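Local coordinates for 2,3-dihydroxybenzoate-AMP ligase (Mycobacterium smegmatis, PDB 5KEI), which is an AMP-binding enzyme of the ANL clan, with a large N-terminal part followed by a smaller C-terminal domain, at residues A63-D68 / T275-T280; G40-Q45 / T226-V231; D436-F441 / G448-T453; V503-P508 / D531-M536; V488-E493 / A551-L556. All blocks are in the same frame, centred on the assembly; numbering follows the deposited sequence.

Contact 1 (A63-D68 / T275-T280)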
# COMPACT_ATOMS: atom_id res chain seq x y z
N ALA A 63 -8.62 -3.18 23.51
CA ALA A 63 -7.81 -3.33 22.31
C ALA A 63 -8.37 -2.50 21.16
O ALA A 63 -7.64 -1.74 20.52
CB ALA A 63 -7.70 -4.80 21.91
N VAL A 64 -9.67 -2.65 20.90
CA VAL A 64 -10.31 -1.99 19.78
C VAL A 64 -11.66 -1.41 20.21
O VAL A 64 -12.32 -1.97 21.08
CB VAL A 64 -10.49 -2.97 18.61
CG1 VAL A 64 -9.13 -3.35 18.01
CG2 VAL A 64 -11.22 -4.22 19.08
N ILE A 65 -12.04 -0.27 19.64
CA ILE A 65 -13.33 0.37 19.95
C ILE A 65 -14.00 0.84 18.66
O ILE A 65 -13.32 1.30 17.75
CB ILE A 65 -13.19 1.60 20.89
CG1 ILE A 65 -12.31 1.30 22.10
CG2 ILE A 65 -14.55 2.07 21.36
CD1 ILE A 65 -12.35 2.40 23.15
N ASP A 66 -15.32 0.70 18.57
CA ASP A 66 -16.09 1.41 17.55
C ASP A 66 -17.37 1.90 18.19
O ASP A 66 -17.54 1.77 19.41
CB ASP A 66 -16.37 0.56 16.29
CG ASP A 66 -17.15 -0.74 16.57
OD1 ASP A 66 -18.01 -0.76 17.47
OD2 ASP A 66 -16.91 -1.74 15.86
N ALA A 67 -18.26 2.46 17.38
CA ALA A 67 -19.48 3.11 17.86
C ALA A 67 -20.30 2.25 18.81
O ALA A 67 -20.81 2.74 19.83
CB ALA A 67 -20.33 3.53 16.67
N ASP A 68 -20.42 0.97 18.50
CA ASP A 68 -21.32 0.11 19.25
C ASP A 68 -20.63 -0.99 20.07
O ASP A 68 -21.24 -1.54 20.99
CB ASP A 68 -22.34 -0.51 18.29
CG ASP A 68 -23.16 0.54 17.57
OD1 ASP A 68 -23.35 1.64 18.15
OD2 ASP A 68 -23.62 0.27 16.44
N THR A 275 -4.92 1.48 22.93
CA THR A 275 -6.29 1.33 22.43
C THR A 275 -6.41 1.89 21.00
O THR A 275 -5.83 2.93 20.67
CB THR A 275 -7.31 2.06 23.35
OG1 THR A 275 -7.13 1.63 24.70
CG2 THR A 275 -8.75 1.80 22.90
N THR A 276 -7.15 1.19 20.15
CA THR A 276 -7.44 1.68 18.82
C THR A 276 -8.94 1.92 18.65
O THR A 276 -9.76 1.06 19.01
CB THR A 276 -6.94 0.69 17.74
OG1 THR A 276 -5.50 0.70 17.72
CG2 THR A 276 -7.47 1.07 16.37
N VAL A 277 -9.30 3.09 18.13
CA VAL A 277 -10.69 3.47 17.90
C VAL A 277 -11.00 3.62 16.41
O VAL A 277 -10.40 4.45 15.75
CB VAL A 277 -11.03 4.81 18.57
CG1 VAL A 277 -12.44 5.21 18.22
CG2 VAL A 277 -10.81 4.74 20.09
N PHE A 278 -11.94 2.84 15.90
CA PHE A 278 -12.38 2.94 14.50
C PHE A 278 -13.51 3.96 14.35
O PHE A 278 -14.38 4.06 15.22
CB PHE A 278 -12.85 1.58 13.97
CG PHE A 278 -11.77 0.54 13.90
CD1 PHE A 278 -11.37 -0.14 15.03
CD2 PHE A 278 -11.15 0.24 12.70
CE1 PHE A 278 -10.38 -1.08 14.97
CE2 PHE A 278 -10.15 -0.71 12.64
CZ PHE A 278 -9.76 -1.37 13.77
N THR A 279 -13.51 4.71 13.25
CA THR A 279 -14.62 5.61 12.95
C THR A 279 -14.99 5.58 11.48
O THR A 279 -14.14 5.43 10.61
CB THR A 279 -14.35 7.10 13.35
OG1 THR A 279 -15.47 7.91 12.97
CG2 THR A 279 -13.07 7.66 12.68
N THR A 280 -16.27 5.76 11.24
CA THR A 280 -16.87 5.72 9.91
C THR A 280 -16.89 7.12 9.34
O THR A 280 -16.96 7.34 8.12
CB THR A 280 -18.30 5.14 10.00
OG1 THR A 280 -18.23 3.77 10.42
CG2 THR A 280 -19.02 5.23 8.67
O HOH W 1 -5.11 -1.55 19.58
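Three backbone hydrogen bonds make strands 63-65 and 275-278 parallel neighbours in the large mixed sheet. Ile65 supplies two of them: its N donates to Thr276 O at 2.7 Å, and its O receives Phe278 N at 2.8 Å. Both donors approach nearly along the C=O axis. The third, from Thr276 N to Ala63 O, is 3.0 Å long, with the donor above the carbonyl plane. A water donates to the same Ala63 O and accepts from Thr276 OG1, bridging the strands beside this bond.

The apolar contacts fall on two faces. On one, Val64 and Phe278 run side by side, and Val64 CG1 meets the ring in plane at its edge, 4.0 Å from Phe278 CE1; Leu266 of helix 265-271 packs against Val64 and Thr276. On the other, Ile65 CB lies beside Val277 CG2 (4.0 Å). Separately, Ile65 crosses Thr275 obliquely, CD1 to Thr275 CG2 at 3.7 Å.

Just after the strand, Asp66 forms an Asx turn. With CG between the backbone N and carbonyl carbon (chi1 59°), its OD1 accepts from Asp68 N and also from His69 N, while OD2 takes Ala106 N. On the side of strand 70-72, Ala63 and Val64 both face His71 in a classic beta bulge.

The chemistry thus divides: main-chain polar groups pair within the sheet, Val64 meets the Phe278 ring edge on one face, and aliphatic carbons of Ile65 and Val277 meet on the other.

Contact 2 (G40-Q45 / T226-V231)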
# COMPACT_ATOMS: atom_id res chain seq x y z
N GLY A 40 18.14 -7.04 14.62
CA GLY A 40 16.95 -6.94 15.45
C GLY A 40 15.68 -6.46 14.75
O GLY A 40 14.64 -6.33 15.40
N TYR A 41 15.74 -6.19 13.45
CA TYR A 41 14.55 -5.81 12.69
C TYR A 41 13.57 -6.99 12.58
O TYR A 41 12.40 -6.89 12.98
CB TYR A 41 14.92 -5.32 11.29
CG TYR A 41 15.97 -4.24 11.26
CD1 TYR A 41 16.05 -3.29 12.26
CD2 TYR A 41 16.90 -4.19 10.22
CE1 TYR A 41 17.03 -2.31 12.22
CE2 TYR A 41 17.88 -3.22 10.18
CZ TYR A 41 17.95 -2.28 11.18
OH TYR A 41 18.93 -1.29 11.13
N TRP A 42 14.08 -8.10 12.06
CA TRP A 42 13.31 -9.33 11.82
C TRP A 42 13.33 -10.29 13.01
O TRP A 42 14.37 -10.90 13.30
CB TRP A 42 13.87 -10.03 10.59
CG TRP A 42 13.56 -9.37 9.29
CD1 TRP A 42 13.20 -8.06 9.09
CD2 TRP A 42 13.53 -9.98 8.00
NE1 TRP A 42 12.98 -7.83 7.77
CE2 TRP A 42 13.16 -9.00 7.07
CE3 TRP A 42 13.78 -11.29 7.54
CZ2 TRP A 42 13.05 -9.26 5.71
CZ3 TRP A 42 13.66 -11.55 6.19
CH2 TRP A 42 13.30 -10.53 5.29
N ARG A 43 12.19 -10.47 13.67
CA ARG A 43 12.17 -11.19 14.95
C ARG A 43 11.51 -12.58 14.90
O ARG A 43 11.13 -13.12 15.94
CB ARG A 43 11.46 -10.34 15.99
CG ARG A 43 12.13 -9.02 16.25
CD ARG A 43 13.50 -9.21 16.88
NE ARG A 43 13.48 -9.14 18.34
CZ ARG A 43 13.96 -8.13 19.06
NH1 ARG A 43 14.51 -7.07 18.47
NH2 ARG A 43 13.90 -8.17 20.38
N ASP A 44 11.35 -13.11 13.70
CA ASP A 44 10.98 -14.51 13.50
C ASP A 44 9.58 -14.90 13.98
O ASP A 44 9.24 -16.09 14.03
CB ASP A 44 12.01 -15.42 14.18
CG ASP A 44 13.42 -15.16 13.69
OD1 ASP A 44 13.61 -15.02 12.46
OD2 ASP A 44 14.33 -15.07 14.54
N GLN A 45 8.77 -13.91 14.35
CA GLN A 45 7.42 -14.17 14.82
C GLN A 45 6.35 -13.80 13.78
O GLN A 45 6.48 -12.81 13.03
CB GLN A 45 7.17 -13.42 16.13
CG GLN A 45 8.14 -13.80 17.27
CD GLN A 45 8.01 -15.25 17.70
OE1 GLN A 45 6.90 -15.75 17.94
NE2 GLN A 45 9.14 -15.95 17.81
N THR A 226 5.95 -9.53 4.08
CA THR A 226 6.22 -10.73 4.84
C THR A 226 5.89 -10.50 6.31
O THR A 226 5.74 -9.36 6.75
CB THR A 226 7.68 -11.14 4.70
OG1 THR A 226 8.50 -10.14 5.30
CG2 THR A 226 8.03 -11.25 3.24
N HIS A 227 5.77 -11.59 7.05
CA HIS A 227 5.57 -11.52 8.50
C HIS A 227 6.71 -10.72 9.12
O HIS A 227 6.48 -9.82 9.93
CB HIS A 227 5.52 -12.93 9.13
CG HIS A 227 4.36 -13.76 8.67
ND1 HIS A 227 3.15 -13.79 9.34
CD2 HIS A 227 4.24 -14.64 7.65
CE1 HIS A 227 2.33 -14.62 8.73
NE2 HIS A 227 2.97 -15.16 7.70
N GLN A 228 7.93 -11.06 8.71
CA GLN A 228 9.13 -10.43 9.25
C GLN A 228 9.05 -8.91 9.12
O GLN A 228 9.30 -8.17 10.09
CB GLN A 228 10.38 -10.95 8.55
CG GLN A 228 10.75 -12.45 8.80
CD GLN A 228 11.46 -12.68 10.16
OE1 GLN A 228 11.23 -11.94 11.11
NE2 GLN A 228 12.32 -13.70 10.23
N ASP A 229 8.71 -8.42 7.92
CA ASP A 229 8.93 -7.01 7.68
C ASP A 229 7.73 -6.20 8.14
O ASP A 229 7.88 -5.03 8.51
CB ASP A 229 9.25 -6.69 6.21
CG ASP A 229 8.08 -6.86 5.27
OD1 ASP A 229 7.87 -7.96 4.75
OD2 ASP A 229 7.31 -5.89 5.11
N TYR A 230 6.55 -6.82 8.19
CA TYR A 230 5.35 -6.09 8.56
C TYR A 230 5.27 -5.94 10.09
O TYR A 230 4.85 -4.89 10.59
CB TYR A 230 4.09 -6.78 7.98
CG TYR A 230 3.03 -5.73 7.67
CD1 TYR A 230 3.38 -4.70 6.79
CD2 TYR A 230 1.72 -5.80 8.11
CE1 TYR A 230 2.50 -3.72 6.42
CE2 TYR A 230 0.78 -4.78 7.72
CZ TYR A 230 1.21 -3.75 6.87
OH TYR A 230 0.41 -2.72 6.43
N VAL A 231 5.72 -6.95 10.83
CA VAL A 231 5.80 -6.82 12.28
C VAL A 231 6.86 -5.77 12.62
O VAL A 231 6.62 -4.88 13.44
CB VAL A 231 6.14 -8.15 12.95
CG1 VAL A 231 6.40 -7.96 14.47
CG2 VAL A 231 5.00 -9.15 12.70
O HOH W 2 9.83 -8.83 12.92
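Trp42 lies with one face of its indole over the aliphatic part of Gln228, crossing it at about a right angle. Gln228 CB sits 3.6 Å from the centroid of the five-membered ring and 22° off the normal, a CH-pi contact, while Gln228 CG lies 3.5 Å from Trp42 CE3. The indole NE1 bonds elsewhere, to Pro409 O.

A bend at chi2 (-79°) carries the Gln228 amide past the ring to the backbone of the loop. There Gln228 OE1 accepts from Asp44 N at 2.8 Å, the donor lying above the carbonyl plane, and Gln228 NE2 donates in its own plane to Asp44 OD1 at 2.9 Å. Two bonds in opposite senses therefore fix the rotation of the amide. The other carboxylate oxygen of Asp44 forms a salt bridge with Arg37 of helix 30-38. One water accepts from Arg43 N and donates to Tyr41 O and Gln228 O, tying the loop to the helix a second time.

Helix 227-240 begins here with a capping box: Thr226 OG1 accepts from Asp229 N at 3.1 Å, and Asp229 OD1 receives Thr226 N on its syn lone pair. The Thr226 hydroxyl donates to the anti lone pair of that oxygen, at a very short modelled distance. Asp229 OD2 forms a salt bridge with Arg225 NE.

Gln228 thus joins the 40-45 loop to the first turn of the helix by both its natures, carbon against indole and amide against peptide and carboxylate; the nearby Arg37 would be expected to keep Asp44 ionised.

Contact 3 (D436-F441 / G448-T453)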
# COMPACT_ATOMS: atom_id res chain seq x y z
N ASP A 436 8.68 9.06 -7.43
CA ASP A 436 8.60 10.33 -6.70
C ASP A 436 9.84 11.19 -6.95
O ASP A 436 10.96 10.70 -6.94
CB ASP A 436 8.44 10.09 -5.19
CG ASP A 436 7.12 9.42 -4.84
OD1 ASP A 436 6.08 9.85 -5.36
OD2 ASP A 436 7.13 8.45 -4.06
N ARG A 437 9.62 12.48 -7.16
CA ARG A 437 10.71 13.44 -7.30
C ARG A 437 10.95 14.03 -5.92
O ARG A 437 10.03 14.57 -5.31
CB ARG A 437 10.36 14.53 -8.32
CG ARG A 437 11.55 15.30 -8.89
CD ARG A 437 11.09 16.56 -9.64
NE ARG A 437 9.97 16.32 -10.56
CZ ARG A 437 8.94 17.15 -10.71
NH1 ARG A 437 8.88 18.27 -9.98
NH2 ARG A 437 7.95 16.87 -11.58
N VAL A 438 12.18 13.91 -5.41
CA VAL A 438 12.50 14.38 -4.06
C VAL A 438 13.89 15.02 -4.01
O VAL A 438 14.71 14.84 -4.90
CB VAL A 438 12.47 13.22 -3.00
CG1 VAL A 438 11.14 12.45 -3.03
CG2 VAL A 438 13.63 12.25 -3.23
N ARG A 439 14.16 15.76 -2.95
CA ARG A 439 15.53 16.15 -2.65
C ARG A 439 15.77 15.93 -1.18
O ARG A 439 14.83 16.02 -0.38
CB ARG A 439 15.80 17.61 -3.05
CG ARG A 439 14.94 18.61 -2.34
CD ARG A 439 15.09 19.97 -2.97
NE ARG A 439 14.32 20.98 -2.25
CZ ARG A 439 14.48 22.29 -2.41
NH1 ARG A 439 15.38 22.75 -3.28
NH2 ARG A 439 13.75 23.15 -1.71
N ARG A 440 17.00 15.57 -0.83
CA ARG A 440 17.43 15.47 0.56
C ARG A 440 18.34 16.65 0.83
O ARG A 440 19.39 16.78 0.19
CB ARG A 440 18.15 14.16 0.82
CG ARG A 440 18.78 14.08 2.21
CD ARG A 440 19.32 12.67 2.51
NE ARG A 440 19.92 12.08 1.31
CZ ARG A 440 20.20 10.78 1.17
NH1 ARG A 440 19.94 9.94 2.16
NH2 ARG A 440 20.74 10.34 0.04
N PHE A 441 17.93 17.52 1.74
CA PHE A 441 18.74 18.69 2.07
C PHE A 441 20.11 18.26 2.60
O PHE A 441 20.21 17.38 3.47
CB PHE A 441 18.02 19.57 3.10
CG PHE A 441 16.68 20.09 2.63
CD1 PHE A 441 16.60 21.20 1.81
CD2 PHE A 441 15.51 19.46 3.03
CE1 PHE A 441 15.37 21.68 1.38
CE2 PHE A 441 14.28 19.94 2.60
CZ PHE A 441 14.20 21.05 1.78
N GLY A 448 19.54 16.41 6.25
CA GLY A 448 19.22 15.02 6.54
C GLY A 448 17.80 14.65 6.16
O GLY A 448 17.45 13.47 6.04
N TYR A 449 16.96 15.66 5.96
CA TYR A 449 15.55 15.43 5.72
C TYR A 449 15.20 15.51 4.23
O TYR A 449 15.92 16.11 3.43
CB TYR A 449 14.71 16.41 6.55
CG TYR A 449 14.70 16.00 8.01
CD1 TYR A 449 13.67 15.21 8.52
CD2 TYR A 449 15.75 16.35 8.87
CE1 TYR A 449 13.66 14.80 9.86
CE2 TYR A 449 15.76 15.94 10.20
CZ TYR A 449 14.72 15.16 10.70
OH TYR A 449 14.71 14.75 12.02
N LEU A 450 14.10 14.85 3.89
CA LEU A 450 13.59 14.81 2.53
C LEU A 450 12.57 15.90 2.25
O LEU A 450 11.82 16.31 3.13
CB LEU A 450 12.94 13.45 2.27
CG LEU A 450 13.88 12.27 2.07
CD1 LEU A 450 13.07 11.02 1.72
CD2 LEU A 450 14.88 12.62 0.98
N GLU A 451 12.53 16.37 1.00
CA GLU A 451 11.38 17.12 0.52
C GLU A 451 10.85 16.55 -0.79
O GLU A 451 11.61 16.35 -1.74
CB GLU A 451 11.70 18.59 0.31
CG GLU A 451 10.52 19.34 -0.28
CD GLU A 451 10.80 20.81 -0.52
OE1 GLU A 451 11.96 21.16 -0.82
OE2 GLU A 451 9.85 21.62 -0.39
N VAL A 452 9.54 16.29 -0.84
CA VAL A 452 8.89 15.75 -2.04
C VAL A 452 8.46 16.91 -2.93
O VAL A 452 7.72 17.79 -2.49
CB VAL A 452 7.65 14.88 -1.69
CG1 VAL A 452 6.95 14.46 -2.95
CG2 VAL A 452 8.04 13.65 -0.86
N THR A 453 8.93 16.91 -4.17
CA THR A 453 8.72 18.05 -5.05
C THR A 453 7.75 17.71 -6.17
O THR A 453 7.24 18.59 -6.85
CB THR A 453 10.05 18.54 -5.64
OG1 THR A 453 10.61 17.51 -6.45
CG2 THR A 453 11.03 18.89 -4.53
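A beta hairpin, formed by the last two strands of a four-stranded antiparallel sheet, brings 436-441 and 448-453 together. Arg439 and Glu451 form a hydrogen-bonded antiparallel pair: Arg439 N donates to Glu451 O at 2.9 Å, and Glu451 N returns a straighter bond to Arg439 O at 2.7 Å. Toward the turn, Phe441 N donates to Tyr449 O, and Gly448 N to Phe441 O.

The same pair is joined through its side chains. Arg439 has CG in the crowded position between backbone N and carbonyl carbon (chi1 60°) and is extended from there, running alongside Glu451. It meets the carboxylate side-on, in the guanidinium plane: Arg439 NE and NH2 both lie 2.8 Å from Glu451 OE1, NE on the anti lone pair and NH2 on the syn. This salt bridge concentrates both contacts on a single oxygen. The Phe441 ring crosses Glu451 obliquely, CE2 lying 3.7 Å from Glu451 CB.

The other face carries Val438, Arg440, Leu450 and Val452. Here Leu450 CD2 presses on Arg440 CB at 3.6 Å, and Val438 CG1 meets Val452 CG2 at 4.0 Å; Ile386 and Ile388 of strand 385-389 pack on this side.

At the far end Arg437 O accepts Thr453 N at 2.8 Å, from above the carbonyl plane, and takes a second, weak bond from Thr453 OG1.

Contact 4 (V503-P508 / D531-M536)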
# COMPACT_ATOMS: atom_id res chain seq x y z
N VAL A 503 7.29 -1.74 -28.59
CA VAL A 503 6.67 -2.78 -27.78
C VAL A 503 7.43 -4.11 -27.83
O VAL A 503 7.90 -4.53 -28.89
CB VAL A 503 5.21 -3.01 -28.26
CG1 VAL A 503 4.59 -4.27 -27.62
CG2 VAL A 503 4.37 -1.77 -28.00
N VAL A 504 7.56 -4.77 -26.67
CA VAL A 504 7.98 -6.17 -26.64
C VAL A 504 6.75 -7.06 -26.53
O VAL A 504 6.05 -7.03 -25.51
CB VAL A 504 8.92 -6.46 -25.47
CG1 VAL A 504 9.23 -7.97 -25.39
CG2 VAL A 504 10.17 -5.64 -25.59
N PHE A 505 6.47 -7.83 -27.57
CA PHE A 505 5.27 -8.66 -27.61
C PHE A 505 5.43 -9.97 -26.88
O PHE A 505 6.53 -10.52 -26.77
CB PHE A 505 4.85 -8.96 -29.04
CG PHE A 505 4.20 -7.81 -29.74
CD1 PHE A 505 2.92 -7.40 -29.39
CD2 PHE A 505 4.84 -7.15 -30.78
CE1 PHE A 505 2.31 -6.35 -30.04
CE2 PHE A 505 4.24 -6.10 -31.44
CZ PHE A 505 2.97 -5.70 -31.07
N ASN A 506 4.30 -10.48 -26.40
CA ASN A 506 4.27 -11.76 -25.71
C ASN A 506 4.20 -12.93 -26.68
O ASN A 506 5.18 -13.65 -26.90
CB ASN A 506 3.09 -11.81 -24.77
CG ASN A 506 3.47 -12.32 -23.43
OD1 ASN A 506 4.43 -13.08 -23.29
ND2 ASN A 506 2.72 -11.93 -22.42
N GLY A 507 3.02 -13.13 -27.26
CA GLY A 507 2.85 -14.10 -28.33
C GLY A 507 3.05 -13.41 -29.67
O GLY A 507 3.94 -12.56 -29.82
N PRO A 508 2.21 -13.77 -30.66
CA PRO A 508 2.30 -13.16 -31.99
C PRO A 508 1.97 -11.67 -31.92
O PRO A 508 1.10 -11.28 -31.14
CB PRO A 508 1.25 -13.92 -32.81
CG PRO A 508 0.97 -15.17 -32.03
CD PRO A 508 1.13 -14.77 -30.59
N ASP A 531 1.19 6.94 -33.00
CA ASP A 531 1.13 7.07 -34.45
C ASP A 531 1.79 5.87 -35.15
O ASP A 531 1.48 5.55 -36.30
CB ASP A 531 1.81 8.37 -34.90
CG ASP A 531 1.27 9.60 -34.19
OD1 ASP A 531 0.16 10.07 -34.54
OD2 ASP A 531 1.97 10.10 -33.27
N ALA A 532 2.72 5.22 -34.45
CA ALA A 532 3.45 4.09 -35.03
C ALA A 532 3.75 3.03 -34.00
O ALA A 532 3.88 3.32 -32.81
CB ALA A 532 4.73 4.58 -35.69
N LEU A 533 3.86 1.79 -34.45
CA LEU A 533 4.14 0.67 -33.56
C LEU A 533 5.40 -0.05 -34.02
O LEU A 533 5.52 -0.40 -35.18
CB LEU A 533 2.95 -0.28 -33.54
CG LEU A 533 3.18 -1.64 -32.92
CD1 LEU A 533 3.27 -1.52 -31.40
CD2 LEU A 533 2.06 -2.57 -33.33
N VAL A 534 6.36 -0.24 -33.11
CA VAL A 534 7.62 -0.89 -33.49
C VAL A 534 8.01 -1.97 -32.48
O VAL A 534 8.25 -1.68 -31.31
CB VAL A 534 8.77 0.13 -33.63
CG1 VAL A 534 10.11 -0.56 -33.64
CG2 VAL A 534 8.60 0.96 -34.90
N PRO A 535 8.03 -3.25 -32.92
CA PRO A 535 8.42 -4.37 -32.06
C PRO A 535 9.93 -4.51 -31.86
O PRO A 535 10.72 -4.31 -32.78
CB PRO A 535 7.85 -5.59 -32.79
CG PRO A 535 6.84 -5.04 -33.75
CD PRO A 535 7.39 -3.71 -34.16
N MET A 536 10.32 -4.84 -30.64
CA MET A 536 11.72 -5.12 -30.33
C MET A 536 11.75 -6.37 -29.46
O MET A 536 10.80 -6.63 -28.73
CB MET A 536 12.38 -3.93 -29.62
CG MET A 536 12.71 -2.73 -30.51
SD MET A 536 13.68 -1.48 -29.63
CE MET A 536 15.20 -2.37 -29.27
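Several interlocking carbon contacts make the tight part, where Val503, Phe505, Leu533 and Pro535 converge. Val503 CG2 and Leu533 CD1 approach to 3.6 Å, crossing obliquely. The Phe505 ring is held at its edge and on a face: Pro535 CG lies in plane 3.6 Å from Phe505 CE2, Leu533 CD2 meets Phe505 CZ tip to tip at 4.0 Å, and Val503 CG1 sits over the centre of one face. Pro535 is the solvent-exposed member of this cluster. Leu533 reaches its position with CG anti to the backbone N (chi1 167°), and it also touches Leu512 and Leu515.

Those two leucines belong to helix 512-521, the connection of a beta-alpha-beta unit whose strands, 498-505 and 532-535, are parallel neighbours in the small C-terminal sheet. Two hydrogen bonds join them here, Val503 N to Val534 O at 2.9 Å and Met536 N to Val503 O at 3.0 Å, each donor standing above the carbonyl plane. The axes of the short strand pieces 503-505 and 532-535 are 54° apart.

Elsewhere the contact is sparser. The CB of Val504 points away from 531-536, and a single approach remains, Val504 CG2 lying 3.4 Å from Met536 O, while the Met536 side chain leads off toward Gln555. Beyond Phe505 come the exposed residues Asn506, Gly507 and Pro508.

Contact 5 (V488-E493 / A551-L556)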
# COMPACT_ATOMS: atom_id res chain seq x y z
N VAL A 488 7.54 6.77 -27.10
CA VAL A 488 8.70 7.60 -27.37
C VAL A 488 8.29 8.77 -28.28
O VAL A 488 7.36 8.65 -29.09
CB VAL A 488 9.83 6.76 -28.00
CG1 VAL A 488 11.09 7.53 -28.03
CG2 VAL A 488 10.05 5.48 -27.18
N ALA A 489 8.98 9.90 -28.12
CA ALA A 489 8.74 11.09 -28.92
C ALA A 489 9.69 11.14 -30.10
O ALA A 489 10.90 11.04 -29.94
CB ALA A 489 8.89 12.35 -28.06
N LEU A 490 9.12 11.30 -31.29
CA LEU A 490 9.90 11.51 -32.50
C LEU A 490 9.54 12.86 -33.12
O LEU A 490 8.36 13.22 -33.15
CB LEU A 490 9.65 10.40 -33.50
CG LEU A 490 10.08 9.03 -32.98
CD1 LEU A 490 9.53 7.98 -33.91
CD2 LEU A 490 11.59 8.94 -32.88
N PRO A 491 10.55 13.63 -33.55
CA PRO A 491 10.34 14.87 -34.30
C PRO A 491 9.47 14.63 -35.51
O PRO A 491 9.73 13.70 -36.28
CB PRO A 491 11.76 15.27 -34.71
CG PRO A 491 12.57 14.81 -33.55
CD PRO A 491 11.97 13.48 -33.15
N ASP A 492 8.43 15.43 -35.65
CA ASP A 492 7.47 15.26 -36.72
C ASP A 492 7.04 16.63 -37.20
O ASP A 492 6.83 17.57 -36.42
CB ASP A 492 6.25 14.44 -36.26
CG ASP A 492 5.21 14.28 -37.36
OD1 ASP A 492 5.31 13.32 -38.17
OD2 ASP A 492 4.28 15.11 -37.43
N GLU A 493 6.89 16.70 -38.52
CA GLU A 493 6.67 17.93 -39.26
C GLU A 493 5.25 18.50 -39.11
O GLU A 493 5.04 19.68 -39.34
CB GLU A 493 6.97 17.63 -40.73
CG GLU A 493 7.11 18.79 -41.65
CD GLU A 493 7.08 18.33 -43.10
OE1 GLU A 493 7.44 17.15 -43.32
OE2 GLU A 493 6.70 19.12 -43.99
N ALA A 551 17.97 6.43 -26.12
CA ALA A 551 18.64 5.43 -26.93
C ALA A 551 17.70 4.87 -27.98
O ALA A 551 18.09 4.68 -29.13
CB ALA A 551 19.18 4.32 -26.05
N ILE A 552 16.46 4.60 -27.58
CA ILE A 552 15.43 4.11 -28.50
C ILE A 552 15.18 5.12 -29.63
O ILE A 552 14.93 4.73 -30.77
CB ILE A 552 14.10 3.80 -27.76
CG1 ILE A 552 14.30 2.70 -26.72
CG2 ILE A 552 13.00 3.40 -28.73
CD1 ILE A 552 13.03 2.28 -26.01
N VAL A 553 15.28 6.41 -29.31
CA VAL A 553 15.19 7.46 -30.33
C VAL A 553 16.33 7.32 -31.36
O VAL A 553 16.06 7.14 -32.55
CB VAL A 553 15.22 8.86 -29.73
CG1 VAL A 553 15.55 9.89 -30.80
CG2 VAL A 553 13.89 9.19 -29.08
N ARG A 554 17.58 7.38 -30.90
CA ARG A 554 18.74 7.18 -31.78
C ARG A 554 18.79 5.75 -32.35
O ARG A 554 19.85 5.11 -32.37
CB ARG A 554 20.05 7.48 -31.05
CG ARG A 554 20.10 8.79 -30.26
CD ARG A 554 21.24 8.77 -29.23
NE ARG A 554 22.33 7.84 -29.58
CZ ARG A 554 22.75 6.85 -28.79
NH1 ARG A 554 22.19 6.66 -27.60
NH2 ARG A 554 23.74 6.05 -29.19
N GLN A 555 17.64 5.26 -32.78
CA GLN A 555 17.50 4.08 -33.63
C GLN A 555 16.25 4.34 -34.45
O GLN A 555 16.03 5.45 -34.96
CB GLN A 555 17.35 2.78 -32.82
CG GLN A 555 18.28 2.62 -31.64
CD GLN A 555 17.94 1.42 -30.77
OE1 GLN A 555 17.18 0.53 -31.17
NE2 GLN A 555 18.49 1.38 -29.56
N LEU A 556 15.43 3.30 -34.57
CA LEU A 556 14.03 3.44 -34.96
C LEU A 556 13.86 4.15 -36.30
O LEU A 556 12.84 4.00 -36.98
CB LEU A 556 13.28 4.18 -33.85
CG LEU A 556 11.75 4.08 -33.80
CD1 LEU A 556 11.29 4.27 -32.37
CD2 LEU A 556 11.06 5.07 -34.74
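Asp492 OD2 is the best-held polar atom, gripped by two backbone N-H groups, those of Phe494 and Leu495, just beyond the segment. These bonds lie at the end of strand 482-492, away from the interface itself, which contains no hydrogen bond and is made almost wholly of methyl groups.

Val488, buried and directed toward the helix, uses both branches. Its CG1, anti to the backbone N (chi1 -169°), meets Val553 CG2 at 3.4 Å, while Val488 CG2 faces Ile552 CG2 at 3.9 Å; in each pair the side chains cross obliquely. Val553 CG2 is therefore the shared methyl of the contact, also lying 3.6 Å from Ala489 O and, more loosely, 4.4 Å from Leu490 CD2. Ile552 also packs on Val502 of strand 498-505.

The CB of Leu490 points neither toward nor away from 551-556, but its end comes nearer: Leu490 CD1 touches Leu556 CD2 at 3.4 Å. Leu556 comes after helix 549-553 has ended, where the chain turns back so that this leucine also packs on Cys500 and Val502.

The short helix 549-553 and the tail behind it thus lie against one face of the three-stranded C-terminal sheet, near the outer strand 482-492. With no polar bond between the two segments, their attachment rests on contacts between aliphatic side chains, buried at Val488 and Ile552 and more exposed at Leu556, consistent with hydrophobic adhesion that is not strongly directional.

In the fold
Contacts 1 and 2 alternate along the chain, so that 40-45 and 63-68 come first and 226-231 and 275-280 later; their centres are about 26 Å apart in the large N-terminal part, where they belong to different elements, a mixed sheet and a loop-helix junction. Contact 3 follows as a local hairpin in a separate antiparallel sheet, about 28 Å from contact 2 by centres. Contacts 4 and 5 share the small C-terminal sheet, contact 4 nested within the chain loop closed by contact 5; their centres are about 16 Å apart and they touch through Met536 and Gln555. Contacts 1 and 4, about 52 Å apart between centres, lie on opposite sides of the chain's centre, consistent with a two-part enzyme.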